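Flocculation protein FLO11 (Saccharomyces cerevisiae, PDB 4UYT) mediates homotypic adhesion between yeast cells during flocculation and also serves substrate adhesion, invasive growth and biofilm formation; this chain is its N-terminal Flo11 adhesin domain. Local coordinates at residues F123-G128 with S135-G140. Residues are numbered along the deposited sequence; the frame is centred on the assembly and turned at random.
Sequences FEYLQG and SSWQWG
Trp137 lays the far rim of its indole over one face of the Tyr125 ring, with CH2 of Trp137 3.4 Å from CG of Tyr125 and CZ3 of Trp137 close to CD1 of the tyrosine. The two rings are neither stacked nor perpendicular: their planes meet at 49°, and the indole touches the CB end of the tyrosine. This leaves the phenol oxygen to run on inward, where Tyr125 OH hydrogen-bonds to Tyr32 OH; a long aromatic residue that ends in a hydroxyl thus suits a place reaching from the domain's end into its interior. Leu126, the first residue beyond the strand, is branched and wholly apolar, and fits against the root of the tryptophan without bringing a polar group there. Its CD1 lies 3.7 Å from Trp137 CB, while its CG stands above the CE3 rim of the indole. CG of Trp137 is anti to the backbone N (chi1 177°), which directs the ring toward the strand end. A bond within the loop helps hold its rotation: Trp137 NE1 donates to a lone pair of Gly140 O at 2.7 Å, bent to 144° at the hydrogen, with the oxygen tilted from the ring plane. Tryptophan suits this place, offering a rim to Tyr125, an N-H to Gly140 and two broad faces, one to Leu126 and the opposite one to CE3 of Trp139. The arrangement is an aromatic cluster in which the loop between antiparallel strands 120-125 and 143-147 folds back on the end of the first strand of the fibronectin type III-like domain, consistent with the surface aromatic bands through which Flo11 domains bind one another.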
loop_
_atom_site.group_PDB
_atom_site.type_symbol
_atom_site.label_atom_id
_atom_site.label_comp_id
_atom_site.label_asym_id
_atom_site.label_seq_id
_atom_site.Cartn_x
_atom_site.Cartn_y
_atom_site.Cartn_z
ATOM N N PHE A 123 7.841 1.613 -7.136
ATOM C CA PHE A 123 7.999 0.658 -8.220
ATOM C C PHE A 123 9.155 1.114 -9.114
ATOM O O PHE A 123 9.240 2.289 -9.490
ATOM C CB PHE A 123 6.756 0.653 -9.105
ATOM C CG PHE A 123 5.514 0.042 -8.488
ATOM C CD1 PHE A 123 4.773 0.735 -7.543
ATOM C CD2 PHE A 123 5.047 -1.190 -8.915
ATOM C CE1 PHE A 123 3.623 0.177 -7.007
ATOM C CE2 PHE A 123 3.873 -1.732 -8.417
ATOM C CZ PHE A 123 3.155 -1.041 -7.473
ATOM N N GLU A 124 9.994 0.169 -9.500
ATOM C CA GLU A 124 10.980 0.412 -10.543
ATOM C C GLU A 124 10.864 -0.725 -11.528
ATOM O O GLU A 124 11.272 -1.853 -11.247
ATOM C CB GLU A 124 12.412 0.472 -9.983
ATOM C CG GLU A 124 12.697 1.648 -9.070
ATOM C CD GLU A 124 14.128 1.670 -8.536
ATOM O OE1 GLU A 124 14.941 0.773 -8.857
ATOM O OE2 GLU A 124 14.440 2.600 -7.767
ATOM N N TYR A 125 10.356 -0.398 -12.714
ATOM C CA TYR A 125 10.345 -1.306 -13.836
ATOM C C TYR A 125 11.434 -0.916 -14.831
ATOM O O TYR A 125 11.853 0.242 -14.916
ATOM C CB TYR A 125 9.004 -1.233 -14.556
ATOM C CG TYR A 125 7.792 -1.724 -13.782
ATOM C CD1 TYR A 125 7.449 -3.071 -13.791
ATOM C CD2 TYR A 125 6.918 -0.835 -13.157
ATOM C CE1 TYR A 125 6.309 -3.545 -13.151
ATOM C CE2 TYR A 125 5.767 -1.294 -12.533
ATOM C CZ TYR A 125 5.453 -2.648 -12.532
ATOM O OH TYR A 125 4.299 -3.149 -11.960
ATOM N N LEU A 126 11.899 -1.900 -15.581
ATOM C CA LEU A 126 12.809 -1.657 -16.703
ATOM C C LEU A 126 14.154 -1.066 -16.290
ATOM O O LEU A 126 14.811 -0.418 -17.101
ATOM C CB LEU A 126 12.172 -0.738 -17.770
ATOM C CG LEU A 126 10.943 -1.209 -18.546
ATOM C CD1 LEU A 126 10.732 -0.297 -19.746
ATOM C CD2 LEU A 126 11.077 -2.652 -19.015
ATOM N N GLN A 127 14.576 -1.292 -15.055
ATOM C CA GLN A 127 15.896 -0.889 -14.598
ATOM C C GLN A 127 16.728 -2.135 -14.432
ATOM O O GLN A 127 16.203 -3.254 -14.446
ATOM C CB GLN A 127 15.811 -0.103 -13.287
ATOM C CG GLN A 127 15.100 1.241 -13.415
ATOM C CD GLN A 127 15.767 2.195 -14.395
ATOM O OE1 GLN A 127 15.099 2.971 -15.081
ATOM N NE2 GLN A 127 17.086 2.139 -14.471
ATOM N N GLY A 128 18.036 -1.954 -14.309
ATOM C CA GLY A 128 18.924 -3.088 -14.159
ATOM C C GLY A 128 18.724 -4.059 -15.306
ATOM O O GLY A 128 18.552 -3.648 -16.466
ATOM N N SER A 135 11.345 -3.001 -25.133
ATOM C CA SER A 135 10.640 -2.954 -26.408
ATOM C C SER A 135 9.190 -3.420 -26.337
ATOM O O SER A 135 8.390 -3.053 -27.201
ATOM C CB SER A 135 11.395 -3.769 -27.467
ATOM O OG SER A 135 11.295 -5.160 -27.222
ATOM N N SER A 136 8.847 -4.209 -25.316
ATOM C CA SER A 136 7.485 -4.717 -25.172
ATOM C C SER A 136 6.727 -4.026 -24.040
ATOM O O SER A 136 5.589 -4.374 -23.736
ATOM C CB SER A 136 7.492 -6.228 -24.965
ATOM O OG SER A 136 8.220 -6.584 -23.814
ATOM N N TRP A 137 7.345 -3.025 -23.431
ATOM C CA TRP A 137 6.698 -2.289 -22.365
ATOM C C TRP A 137 5.577 -1.427 -22.950
ATOM O O TRP A 137 5.779 -0.707 -23.917
ATOM C CB TRP A 137 7.721 -1.429 -21.634
ATOM C CG TRP A 137 7.078 -0.624 -20.587
ATOM C CD1 TRP A 137 6.591 0.628 -20.736
ATOM C CD2 TRP A 137 6.791 -1.021 -19.229
ATOM N NE1 TRP A 137 6.013 1.046 -19.569
ATOM C CE2 TRP A 137 6.131 0.058 -18.628
ATOM C CE3 TRP A 137 7.035 -2.178 -18.473
ATOM C CZ2 TRP A 137 5.698 0.024 -17.312
ATOM C CZ3 TRP A 137 6.624 -2.208 -17.171
ATOM C CH2 TRP A 137 5.945 -1.119 -16.602
ATOM N N GLN A 138 4.393 -1.494 -22.347
ATOM C CA GLN A 138 3.272 -0.736 -22.866
ATOM C C GLN A 138 2.353 -0.181 -21.790
ATOM O O GLN A 138 1.163 0.002 -22.050
ATOM C CB GLN A 138 2.495 -1.593 -23.857
ATOM C CG GLN A 138 1.958 -2.893 -23.296
ATOM C CD GLN A 138 1.188 -3.693 -24.326
ATOM O OE1 GLN A 138 1.481 -4.862 -24.570
ATOM N NE2 GLN A 138 0.211 -3.061 -24.952
ATOM N N TRP A 139 2.897 0.122 -20.617
ATOM C CA TRP A 139 2.049 0.544 -19.526
ATOM C C TRP A 139 2.437 1.904 -18.945
ATOM O O TRP A 139 2.058 2.187 -17.810
ATOM C CB TRP A 139 1.987 -0.558 -18.443
ATOM C CG TRP A 139 1.570 -1.869 -19.022
ATOM C CD1 TRP A 139 0.306 -2.266 -19.346
ATOM C CD2 TRP A 139 2.438 -2.921 -19.432
ATOM N NE1 TRP A 139 0.329 -3.521 -19.899
ATOM C CE2 TRP A 139 1.630 -3.942 -19.982
ATOM C CE3 TRP A 139 3.822 -3.105 -19.375
ATOM C CZ2 TRP A 139 2.168 -5.139 -20.463
ATOM C CZ3 TRP A 139 4.353 -4.287 -19.854
ATOM C CH2 TRP A 139 3.529 -5.283 -20.404
ATOM N N GLY A 140 3.143 2.744 -19.698
ATOM C CA GLY A 140 3.438 4.101 -19.245
ATOM C C GLY A 140 4.620 4.208 -18.309
ATOM O O GLY A 140 5.586 3.455 -18.422
#